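Local structure of Ton_1535 (Thermococcus onnurineus, 3ZPJ) at residues Asp131-Ile136 and Met178-Met183; Leu159-Leu164 and Phe185-Lys190; Val213-Ile218 and Lys235-Gly240; Arg243-Leu248 and Val283-Arg288. The protein is of unknown function but folds as an all-helical alpha-solenoid whose regular winding is broken by a left-handed helical turn. All coordinates share one frame; numbering follows the deposited sequence.

Interaction 1 of 4, residues Asp131-Ile136 and Met178-Met183; sequences DNALEI and MDFYKM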
# COMPACT_ATOMS: atom_id res chain seq x y z
N ASP A 131 8.39 -8.93 0.89
CA ASP A 131 8.42 -10.24 1.51
C ASP A 131 9.44 -10.32 2.64
O ASP A 131 9.14 -10.87 3.70
CB ASP A 131 8.64 -11.33 0.46
CG ASP A 131 7.52 -11.38 -0.56
OD1 ASP A 131 6.45 -11.94 -0.24
OD2 ASP A 131 7.70 -10.85 -1.68
N ASN A 132 10.65 -9.77 2.44
CA ASN A 132 11.65 -9.75 3.51
C ASN A 132 11.16 -8.92 4.69
O ASN A 132 11.36 -9.28 5.85
CB ASN A 132 12.98 -9.16 3.03
CG ASN A 132 13.68 -10.04 2.03
OD1 ASN A 132 13.14 -10.34 0.97
ND2 ASN A 132 14.90 -10.45 2.35
N ALA A 133 10.53 -7.80 4.38
CA ALA A 133 10.02 -6.92 5.40
C ALA A 133 9.07 -7.66 6.34
O ALA A 133 9.22 -7.59 7.56
CB ALA A 133 9.33 -5.74 4.77
N LEU A 134 8.10 -8.38 5.77
CA LEU A 134 7.14 -9.14 6.58
C LEU A 134 7.82 -10.13 7.50
O LEU A 134 7.47 -10.27 8.68
CB LEU A 134 6.16 -9.90 5.70
CG LEU A 134 4.91 -9.16 5.25
CD1 LEU A 134 3.99 -10.14 4.55
CD2 LEU A 134 4.23 -8.53 6.45
N GLU A 135 8.79 -10.84 6.94
CA GLU A 135 9.48 -11.86 7.70
C GLU A 135 10.10 -11.23 8.94
O GLU A 135 10.01 -11.76 10.04
CB GLU A 135 10.54 -12.52 6.83
CG GLU A 135 11.24 -13.71 7.48
CD GLU A 135 12.42 -14.24 6.65
OE1 GLU A 135 12.81 -13.58 5.66
OE2 GLU A 135 12.95 -15.32 7.00
N ILE A 136 10.68 -10.05 8.76
CA ILE A 136 11.35 -9.37 9.84
C ILE A 136 10.35 -8.76 10.82
O ILE A 136 10.56 -8.81 12.04
CB ILE A 136 12.31 -8.30 9.29
CG1 ILE A 136 13.39 -8.98 8.45
CG2 ILE A 136 12.92 -7.47 10.43
CD1 ILE A 136 14.11 -10.12 9.15
N MET A 178 -1.45 -5.36 1.37
CA MET A 178 -2.51 -6.05 2.09
C MET A 178 -2.03 -6.80 3.35
O MET A 178 -2.62 -6.67 4.42
CB MET A 178 -3.32 -6.97 1.15
CG MET A 178 -4.77 -7.17 1.63
SD MET A 178 -5.80 -5.67 1.47
CE MET A 178 -5.76 -5.56 -0.33
N ASP A 179 -0.95 -7.56 3.23
CA ASP A 179 -0.47 -8.35 4.37
C ASP A 179 -0.02 -7.49 5.57
O ASP A 179 -0.19 -7.88 6.72
CB ASP A 179 0.64 -9.26 3.91
CG ASP A 179 0.12 -10.50 3.19
OD1 ASP A 179 -1.05 -10.85 3.42
OD2 ASP A 179 0.88 -11.10 2.40
N PHE A 180 0.54 -6.32 5.28
CA PHE A 180 0.99 -5.38 6.30
C PHE A 180 -0.20 -4.82 7.04
O PHE A 180 -0.21 -4.72 8.27
CB PHE A 180 1.81 -4.25 5.66
CG PHE A 180 3.07 -4.72 5.01
CD1 PHE A 180 3.05 -5.26 3.73
CD2 PHE A 180 4.28 -4.68 5.69
CE1 PHE A 180 4.21 -5.73 3.13
CE2 PHE A 180 5.44 -5.14 5.10
CZ PHE A 180 5.41 -5.67 3.81
N TYR A 181 -1.22 -4.44 6.28
CA TYR A 181 -2.44 -3.92 6.87
C TYR A 181 -3.18 -4.94 7.75
O TYR A 181 -3.70 -4.59 8.81
CB TYR A 181 -3.39 -3.46 5.77
CG TYR A 181 -3.05 -2.16 5.11
CD1 TYR A 181 -2.33 -1.16 5.75
CD2 TYR A 181 -3.49 -1.91 3.81
CE1 TYR A 181 -2.04 0.07 5.09
CE2 TYR A 181 -3.22 -0.72 3.16
CZ TYR A 181 -2.50 0.26 3.78
OH TYR A 181 -2.28 1.43 3.07
N LYS A 182 -3.22 -6.19 7.32
CA LYS A 182 -3.90 -7.21 8.12
C LYS A 182 -3.21 -7.40 9.47
O LYS A 182 -3.88 -7.53 10.49
CB LYS A 182 -3.94 -8.55 7.39
CG LYS A 182 -4.42 -8.50 5.97
CD LYS A 182 -5.91 -8.54 5.83
CE LYS A 182 -6.27 -8.96 4.42
NZ LYS A 182 -5.51 -10.19 4.05
N MET A 183 -1.87 -7.42 9.47
CA MET A 183 -1.09 -7.59 10.71
C MET A 183 -1.30 -6.40 11.64
O MET A 183 -1.58 -6.56 12.83
CB MET A 183 0.41 -7.84 10.44
CG MET A 183 1.11 -8.62 11.56
SD MET A 183 2.85 -9.07 11.37
CE MET A 183 2.89 -9.34 9.64

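Interaction 2 of 4, residues Leu159-Leu164 and Phe185-Lys190; sequences LRIGDL and FDIFDK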
# COMPACT_ATOMS: atom_id res chain seq x y z
N LEU A 159 2.38 -2.12 19.77
CA LEU A 159 1.61 -1.07 19.09
C LEU A 159 2.52 -0.31 18.14
O LEU A 159 2.10 0.15 17.06
CB LEU A 159 0.94 -0.11 20.09
CG LEU A 159 -0.23 -0.71 20.87
CD1 LEU A 159 -0.72 0.20 21.96
CD2 LEU A 159 -1.36 -1.05 19.91
N ARG A 160 3.79 -0.17 18.52
CA ARG A 160 4.73 0.50 17.63
C ARG A 160 4.99 -0.33 16.34
O ARG A 160 5.19 0.21 15.27
CB ARG A 160 6.02 0.84 18.37
CG ARG A 160 7.07 1.50 17.50
CD ARG A 160 6.71 2.93 17.16
NE ARG A 160 7.79 3.59 16.44
CZ ARG A 160 7.65 4.68 15.70
NH1 ARG A 160 6.46 5.25 15.59
NH2 ARG A 160 8.70 5.21 15.09
N ILE A 161 4.97 -1.65 16.46
CA ILE A 161 5.08 -2.51 15.28
C ILE A 161 3.85 -2.27 14.40
O ILE A 161 3.98 -2.11 13.20
CB ILE A 161 5.13 -3.96 15.70
CG1 ILE A 161 6.37 -4.19 16.56
CG2 ILE A 161 5.15 -4.87 14.48
CD1 ILE A 161 6.63 -5.67 16.82
N GLY A 162 2.67 -2.22 15.02
CA GLY A 162 1.45 -1.84 14.34
C GLY A 162 1.61 -0.57 13.53
O GLY A 162 1.30 -0.58 12.34
N ASP A 163 2.09 0.51 14.16
CA ASP A 163 2.24 1.77 13.47
C ASP A 163 3.15 1.59 12.27
O ASP A 163 2.87 2.10 11.18
CB ASP A 163 2.82 2.86 14.37
CG ASP A 163 1.86 3.31 15.46
OD1 ASP A 163 0.66 3.01 15.36
OD2 ASP A 163 2.30 3.98 16.42
N LEU A 164 4.25 0.86 12.45
CA LEU A 164 5.19 0.69 11.34
C LEU A 164 4.67 -0.23 10.23
O LEU A 164 4.93 0.00 9.04
CB LEU A 164 6.57 0.24 11.85
CG LEU A 164 7.24 1.24 12.81
CD1 LEU A 164 8.48 0.68 13.50
CD2 LEU A 164 7.61 2.47 12.10
N PHE A 185 -3.89 -4.34 11.72
CA PHE A 185 -5.25 -4.34 12.23
C PHE A 185 -5.37 -5.35 13.34
O PHE A 185 -5.98 -5.09 14.38
CB PHE A 185 -6.30 -4.72 11.17
CG PHE A 185 -7.67 -4.93 11.76
CD1 PHE A 185 -8.51 -3.86 12.02
CD2 PHE A 185 -8.12 -6.21 12.10
CE1 PHE A 185 -9.78 -4.04 12.58
CE2 PHE A 185 -9.38 -6.40 12.68
CZ PHE A 185 -10.21 -5.31 12.91
N ASP A 186 -4.85 -6.54 13.08
CA ASP A 186 -4.79 -7.59 14.07
C ASP A 186 -4.22 -7.08 15.40
O ASP A 186 -4.76 -7.37 16.47
CB ASP A 186 -3.94 -8.74 13.54
CG ASP A 186 -4.59 -10.07 13.73
OD1 ASP A 186 -5.36 -10.47 12.83
OD2 ASP A 186 -4.35 -10.70 14.79
N ILE A 187 -3.15 -6.30 15.30
CA ILE A 187 -2.45 -5.79 16.49
C ILE A 187 -3.31 -4.73 17.21
O ILE A 187 -3.42 -4.75 18.45
CB ILE A 187 -1.08 -5.19 16.12
CG1 ILE A 187 -0.04 -6.30 15.92
CG2 ILE A 187 -0.59 -4.24 17.17
CD1 ILE A 187 1.30 -5.78 15.33
N PHE A 188 -3.91 -3.83 16.44
CA PHE A 188 -4.70 -2.74 17.00
C PHE A 188 -6.00 -3.26 17.59
O PHE A 188 -6.53 -2.71 18.57
CB PHE A 188 -4.96 -1.70 15.92
CG PHE A 188 -3.73 -0.98 15.48
CD1 PHE A 188 -2.64 -0.87 16.35
CD2 PHE A 188 -3.64 -0.41 14.23
CE1 PHE A 188 -1.49 -0.22 15.96
CE2 PHE A 188 -2.47 0.24 13.82
CZ PHE A 188 -1.41 0.34 14.70
N ASP A 189 -6.50 -4.33 17.00
CA ASP A 189 -7.70 -4.99 17.49
C ASP A 189 -7.45 -5.69 18.83
O ASP A 189 -8.20 -5.48 19.80
CB ASP A 189 -8.19 -6.00 16.47
CG ASP A 189 -9.50 -6.63 16.87
OD1 ASP A 189 -10.45 -5.89 17.21
OD2 ASP A 189 -9.58 -7.88 16.86
N LYS A 190 -6.41 -6.52 18.89
CA LYS A 190 -6.13 -7.28 20.12
C LYS A 190 -5.69 -6.37 21.25
O LYS A 190 -5.91 -6.69 22.42
CB LYS A 190 -5.06 -8.35 19.92
CG LYS A 190 -5.33 -9.36 18.83
CD LYS A 190 -6.68 -10.02 18.97
CE LYS A 190 -6.80 -11.15 17.95
NZ LYS A 190 -5.69 -12.13 18.12

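Interaction 3 of 4, residues Val213-Ile218 and Lys235-Gly240; sequences VGLPQI and KKKYSG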
# COMPACT_ATOMS: atom_id res chain seq x y z
N VAL A 213 -5.18 -0.40 -9.83
CA VAL A 213 -4.51 0.90 -9.87
C VAL A 213 -4.20 1.44 -8.47
O VAL A 213 -3.99 2.63 -8.30
CB VAL A 213 -5.33 1.97 -10.62
CG1 VAL A 213 -5.60 1.54 -12.06
CG2 VAL A 213 -6.62 2.24 -9.88
N GLY A 214 -4.15 0.56 -7.48
CA GLY A 214 -3.89 1.00 -6.12
C GLY A 214 -2.47 1.45 -5.80
O GLY A 214 -1.84 0.93 -4.88
N LEU A 215 -1.95 2.39 -6.58
CA LEU A 215 -0.65 2.98 -6.27
C LEU A 215 -0.76 3.72 -4.95
O LEU A 215 -1.80 4.32 -4.65
CB LEU A 215 -0.20 3.93 -7.37
CG LEU A 215 0.05 3.23 -8.70
CD1 LEU A 215 0.60 4.22 -9.72
CD2 LEU A 215 0.98 2.01 -8.56
N PRO A 216 0.31 3.69 -4.15
CA PRO A 216 0.24 4.27 -2.80
C PRO A 216 -0.19 5.73 -2.80
O PRO A 216 -0.94 6.12 -1.91
CB PRO A 216 1.67 4.07 -2.24
CG PRO A 216 2.53 3.73 -3.42
CD PRO A 216 1.63 3.12 -4.47
N GLN A 217 0.20 6.51 -3.81
CA GLN A 217 -0.17 7.93 -3.86
C GLN A 217 -1.65 8.12 -4.26
O GLN A 217 -2.27 9.13 -3.94
CB GLN A 217 0.75 8.71 -4.80
CG GLN A 217 0.67 8.29 -6.26
CD GLN A 217 1.70 7.22 -6.65
OE1 GLN A 217 2.00 6.28 -5.89
NE2 GLN A 217 2.22 7.35 -7.87
N ILE A 218 -2.18 7.12 -4.96
CA ILE A 218 -3.59 7.09 -5.33
C ILE A 218 -4.43 6.74 -4.10
O ILE A 218 -5.42 7.41 -3.81
CB ILE A 218 -3.84 6.10 -6.52
CG1 ILE A 218 -3.41 6.73 -7.84
CG2 ILE A 218 -5.30 5.69 -6.61
CD1 ILE A 218 -3.03 5.72 -8.91
N LYS A 235 -5.34 8.84 -15.27
CA LYS A 235 -5.29 9.21 -16.69
C LYS A 235 -3.85 9.33 -17.18
O LYS A 235 -3.54 9.00 -18.32
CB LYS A 235 -5.97 10.55 -16.93
CG LYS A 235 -7.47 10.53 -16.87
CD LYS A 235 -8.01 11.90 -17.29
CE LYS A 235 -9.51 12.01 -17.07
NZ LYS A 235 -9.92 11.84 -15.64
N LYS A 236 -2.98 9.84 -16.32
CA LYS A 236 -1.58 10.00 -16.68
C LYS A 236 -0.90 8.64 -16.80
O LYS A 236 -0.21 8.37 -17.78
CB LYS A 236 -0.86 10.88 -15.66
CG LYS A 236 0.66 10.86 -15.78
CD LYS A 236 1.33 11.25 -14.45
CE LYS A 236 2.83 10.91 -14.43
NZ LYS A 236 3.45 11.19 -13.10
N LYS A 237 -1.11 7.78 -15.82
CA LYS A 237 -0.33 6.56 -15.70
C LYS A 237 -0.93 5.31 -16.37
O LYS A 237 -0.29 4.26 -16.43
CB LYS A 237 -0.02 6.26 -14.23
CG LYS A 237 1.03 7.18 -13.62
CD LYS A 237 1.75 6.52 -12.45
CE LYS A 237 2.68 7.49 -11.73
NZ LYS A 237 3.84 7.90 -12.56
N TYR A 238 -2.16 5.42 -16.87
CA TYR A 238 -2.84 4.26 -17.46
C TYR A 238 -3.69 4.67 -18.66
O TYR A 238 -4.16 5.80 -18.73
CB TYR A 238 -3.74 3.58 -16.42
CG TYR A 238 -3.02 3.06 -15.19
CD1 TYR A 238 -2.28 1.89 -15.23
CD2 TYR A 238 -3.09 3.74 -13.98
CE1 TYR A 238 -1.62 1.41 -14.10
CE2 TYR A 238 -2.43 3.27 -12.85
CZ TYR A 238 -1.70 2.11 -12.92
OH TYR A 238 -1.05 1.63 -11.81
N SER A 239 -3.88 3.74 -19.60
CA SER A 239 -4.86 3.95 -20.67
C SER A 239 -5.62 2.65 -20.99
O SER A 239 -5.35 1.59 -20.42
CB SER A 239 -4.19 4.51 -21.93
OG SER A 239 -3.16 3.65 -22.37
N GLY A 240 -6.59 2.76 -21.91
CA GLY A 240 -7.44 1.64 -22.28
C GLY A 240 -8.08 0.88 -21.12
O GLY A 240 -8.75 1.46 -20.25

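Interaction 4 of 4, residues Arg243-Leu248 and Val283-Arg288; sequences RLIGEL and VQHIAR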
# COMPACT_ATOMS: atom_id res chain seq x y z
N ARG A 243 -7.18 1.80 -17.51
CA ARG A 243 -7.76 3.09 -17.18
C ARG A 243 -9.26 3.00 -16.90
O ARG A 243 -9.80 3.74 -16.08
CB ARG A 243 -7.52 4.10 -18.29
CG ARG A 243 -7.97 5.49 -17.90
CD ARG A 243 -7.66 6.52 -18.94
NE ARG A 243 -8.60 7.63 -18.82
CZ ARG A 243 -8.66 8.66 -19.65
NH1 ARG A 243 -7.82 8.73 -20.68
NH2 ARG A 243 -9.56 9.62 -19.46
N LEU A 244 -9.92 2.10 -17.61
CA LEU A 244 -11.33 1.88 -17.41
C LEU A 244 -11.56 1.24 -16.04
O LEU A 244 -12.35 1.74 -15.24
CB LEU A 244 -11.91 1.01 -18.53
CG LEU A 244 -13.40 0.69 -18.50
CD1 LEU A 244 -14.20 1.89 -18.05
CD2 LEU A 244 -13.87 0.25 -19.89
N ILE A 245 -10.87 0.13 -15.78
CA ILE A 245 -11.04 -0.57 -14.51
C ILE A 245 -10.72 0.38 -13.37
O ILE A 245 -11.43 0.43 -12.37
CB ILE A 245 -10.14 -1.83 -14.41
CG1 ILE A 245 -10.85 -3.04 -15.01
CG2 ILE A 245 -9.83 -2.16 -12.96
CD1 ILE A 245 -10.98 -3.02 -16.47
N GLY A 246 -9.66 1.16 -13.53
CA GLY A 246 -9.19 2.01 -12.44
C GLY A 246 -10.22 3.07 -12.12
O GLY A 246 -10.52 3.34 -10.95
N GLU A 247 -10.79 3.67 -13.16
CA GLU A 247 -11.82 4.67 -12.95
C GLU A 247 -13.04 4.05 -12.27
O GLU A 247 -13.61 4.64 -11.35
CB GLU A 247 -12.16 5.40 -14.25
CG GLU A 247 -11.04 6.36 -14.71
CD GLU A 247 -11.26 6.97 -16.10
OE1 GLU A 247 -12.13 6.48 -16.86
OE2 GLU A 247 -10.56 7.94 -16.43
N LEU A 248 -13.41 2.83 -12.67
CA LEU A 248 -14.53 2.13 -12.05
C LEU A 248 -14.28 1.79 -10.58
O LEU A 248 -15.17 1.94 -9.74
CB LEU A 248 -14.89 0.87 -12.83
CG LEU A 248 -15.44 1.18 -14.23
CD1 LEU A 248 -15.79 -0.07 -15.02
CD2 LEU A 248 -16.65 2.06 -14.09
N VAL A 283 -13.43 -8.52 -19.07
CA VAL A 283 -14.88 -8.55 -19.15
C VAL A 283 -15.52 -8.97 -17.83
O VAL A 283 -16.42 -8.30 -17.31
CB VAL A 283 -15.33 -9.50 -20.25
CG1 VAL A 283 -16.83 -9.57 -20.30
CG2 VAL A 283 -14.75 -9.05 -21.57
N GLN A 284 -15.05 -10.08 -17.28
CA GLN A 284 -15.53 -10.56 -15.99
C GLN A 284 -15.36 -9.50 -14.92
O GLN A 284 -16.26 -9.26 -14.11
CB GLN A 284 -14.79 -11.82 -15.59
CG GLN A 284 -14.97 -12.93 -16.60
CD GLN A 284 -13.96 -14.04 -16.43
OE1 GLN A 284 -13.32 -14.15 -15.39
NE2 GLN A 284 -13.81 -14.86 -17.46
N HIS A 285 -14.20 -8.87 -14.92
CA HIS A 285 -13.87 -7.90 -13.89
C HIS A 285 -14.80 -6.68 -13.97
O HIS A 285 -15.33 -6.21 -12.96
CB HIS A 285 -12.40 -7.48 -14.02
CG HIS A 285 -11.89 -6.71 -12.85
ND1 HIS A 285 -12.57 -6.64 -11.65
CD2 HIS A 285 -10.76 -5.98 -12.69
CE1 HIS A 285 -11.88 -5.89 -10.80
NE2 HIS A 285 -10.79 -5.48 -11.41
N ILE A 286 -15.00 -6.19 -15.19
CA ILE A 286 -15.86 -5.03 -15.39
C ILE A 286 -17.31 -5.35 -15.02
O ILE A 286 -18.01 -4.51 -14.43
CB ILE A 286 -15.73 -4.50 -16.82
CG1 ILE A 286 -14.36 -3.85 -17.00
CG2 ILE A 286 -16.82 -3.49 -17.12
CD1 ILE A 286 -13.98 -3.61 -18.45
N ALA A 287 -17.74 -6.58 -15.32
CA ALA A 287 -19.09 -7.02 -14.98
C ALA A 287 -19.31 -7.03 -13.47
O ALA A 287 -20.36 -6.63 -12.97
CB ALA A 287 -19.38 -8.41 -15.57
N ARG A 288 -18.30 -7.46 -12.73
CA ARG A 288 -18.42 -7.48 -11.29
C ARG A 288 -18.44 -6.04 -10.77
O ARG A 288 -19.27 -5.70 -9.92
CB ARG A 288 -17.26 -8.27 -10.69
CG ARG A 288 -17.15 -8.24 -9.18
CD ARG A 288 -15.70 -8.52 -8.78
NE ARG A 288 -15.16 -9.62 -9.58
CZ ARG A 288 -13.89 -9.73 -9.98
NH1 ARG A 288 -13.00 -8.80 -9.67
NH2 ARG A 288 -13.52 -10.79 -10.71

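Interaction 1 of 4, residues Asp131-Ile136 and Met178-Met183
This is an apolar helix-helix contact between helix 130-146 and helix 174-190, partly buried and built round Leu134 and the ring of Phe180. The short segments run nearly alongside in the same direction, their axes 19° apart and 10.8 Å from each other at closest approach. Leu134 carries the contact because its branches diverge to separate partners. Leu134 CD2 sits over the centre of one face of the Phe180 ring, 3.9 Å from its centroid and 13° off the normal, which is a CH-pi contact. The same methyl, Leu134 CD2, meets Met183 CE at 3.6 Å. Met183 reaches it by running extended to SD and then bending at chi3 (-34°), and the two chains run antiparallel past one another. Leu134 CD1 meets CB of the exposed Asp179 at 3.5 Å, the two side chains crossing at about a right angle. The pairing is that of an alpha-solenoid: helix 151-170 lies between the two in sequence, so they are next but one along the chain and stack in parallel. Ala133 CB closes the edge of the Phe180 ring, in plane and 3.9 Å from Phe180 CE2, and Ala133 also rests on Leu124 and Ala125 of helix 110-126. An alanine here in place of Leu134 removes both methyls, and would probably leave the Phe180 face and Met183 CE less well packed. Phe180 is also touched by Pro130 and Phe137 of helix 130-146 and by Leu172 of a loop.

Interaction 2 of 4, residues Leu159-Leu164 and Phe185-Lys190
Apolar side chains make the first group here, between helix 151-170 and helix 174-190, which are consecutive in the chain and form an antiparallel hairpin, their segment axes 144° apart in direction. The segment axes approach to 8.8 Å, and Gly162 and Ile187 have the nearest CA atoms. Ile187 has CG1 anti to the carbonyl carbon, and its extended chain takes Ile187 CD1 to Gly162 N and, at 4.0 Å, to Ile161 CG2, crossing Ile161 at about a right angle. Leu159 CD2 lies 3.8 Å from Phe188 CD1 and touches Ile187 CG2 more loosely.

The second group is the ring of Phe188 against backbone. Phe188 CZ comes within 3.4 Å of Gly162 C, while Leu159 O lies at the ring edge, in plane. A CB on Gly162 would fall 2.4 Å from Phe188 CE1, a clash, so the ring occupies the place that any larger residue would need.

The polar part is Asp163, with Asp163 OD1 approaching Phe188 CZ at 3.4 Å, the carboxylate and ring planes 52° apart. That oxygen has a stronger partner in Arg196 of helix 194-209, with which it forms a salt bridge, and Phe188 also touches Arg196 and Ala197. The hairpin is therefore joined by shape and burial of carbon, while Asp163 is paired from the next helix and its carboxylate would probably stay ionised.

Interaction 3 of 4, residues Val213-Ile218 and Lys235-Gly240
Leu215 N, the most tightly bonded polar atom of the contact, is gripped by one hydrogen bond, to Val213 O at 2.7 Å. That bond closes an inverse gamma turn centred on Gly214, which leads into helix 216-223 of the alpha-solenoid with Leu215 at its N-cap position. The turn is tied elsewhere by backbone hydrogen bonding between Gly214 and Ser174. Across from it, helix 227-237 ends and Tyr238 leaves helical geometry, so this surface contact joins two segments where loop and helix meet. The Tyr238 ring projects toward the turn with CG anti to the carbonyl carbon (chi1 -60°). Val213 CG1 lies over one face of the Tyr238 ring, offset toward the rim, 4.0 Å from the centroid and 21° off the normal: a CH-pi contact. At the far end of the ring Leu215 comes tip to tip with the hydroxyl, Leu215 CG lying 3.7 Å from Tyr238 OH, and its two methyls lie about as near. An alanine here in place of Tyr238 removes the ring and hydroxyl, and would probably leave Val213 CG1 and the end of Leu215 without their packing partner. Lys237 contributes with carbon rather than charge. Lys237 CD passes 3.8 Å from Leu215 CD1, the chains crossing obliquely. Beyond, Gln217 folds back at chi1 (64°) and again at chi2, which brings Gln217 NE2 to 3.9 Å from Lys237 CE.

Interaction 4 of 4, residues Arg243-Leu248 and Val283-Arg288
Ile286 is the bump of this contact and the side chains of Leu244, Ile245 and Leu248 form the hollow that receives it, between helices 240-256 and 280-293. Three of its side-chain carbons take separate partners. Ile286 CD1 reaches Leu244 CD2 at 4.1 Å, Ile286 CG2 lies an equal 4.1 Å from Leu248 CD1, and Ile286 CG1 is met by Ile245 CD1 at 3.5 Å. In each of these pairs the side chains cross at about a right angle. Ile286 gets there with CG1 anti to the carbonyl carbon and an extended chain, chi2 165°, that carries CD1 between Leu244 and Ile245.

The reverse fit is made by Ile245, whose CA is the nearest to that of Ile286. Bent at chi2 (71°), it wedges into the notch between Ile286 and His285. Ile245 CG1 comes to 3.7 Å from His285 CD2, and Ile245 CG2 is 3.8 Å from His285 NE2. The imidazole, with CG anti to the backbone N, thus walls one side of the notch, and its NE2 has a weak hydrogen bond to Asp212. The segment axes approach to 10.5 Å and lie 20° apart, so these two turns run nearly alongside.

Helix 262-271 separates the two in sequence and packs on Leu244 through Ala269 and on Leu248 through Phe270, as expected of successive solenoid helices. Phe278, in a loop, and Phe302 of helix 296-303 also touch Ile286, while Arg243 and Glu247 face helix 227-237 at Lys235.

How the interactions relate
Interactions 1 and 2 share helix 174-190: Met178-Met183 packs on helix 130-146 and Phe185-Lys190 on helix 151-170, their centres about 12 Å apart. The segments alternate in sequence, and helix 174-190 packs on two helices that follow each other in the chain. Interactions 3 and 4 form a second pair, with centres about 14 Å apart. They touch directly, Val213 CG2 lying 3.6 Å from Gly246 CA and Lys235 CE 3.4 Å from Arg243 NH2. The two pairs are separate along the solenoid. Interaction 1 stays about 7 Å from interaction 3 between nearest atoms, and interactions 2 and 4, whose centres are about 33 Å apart, lie on opposite sides of the chain's centre.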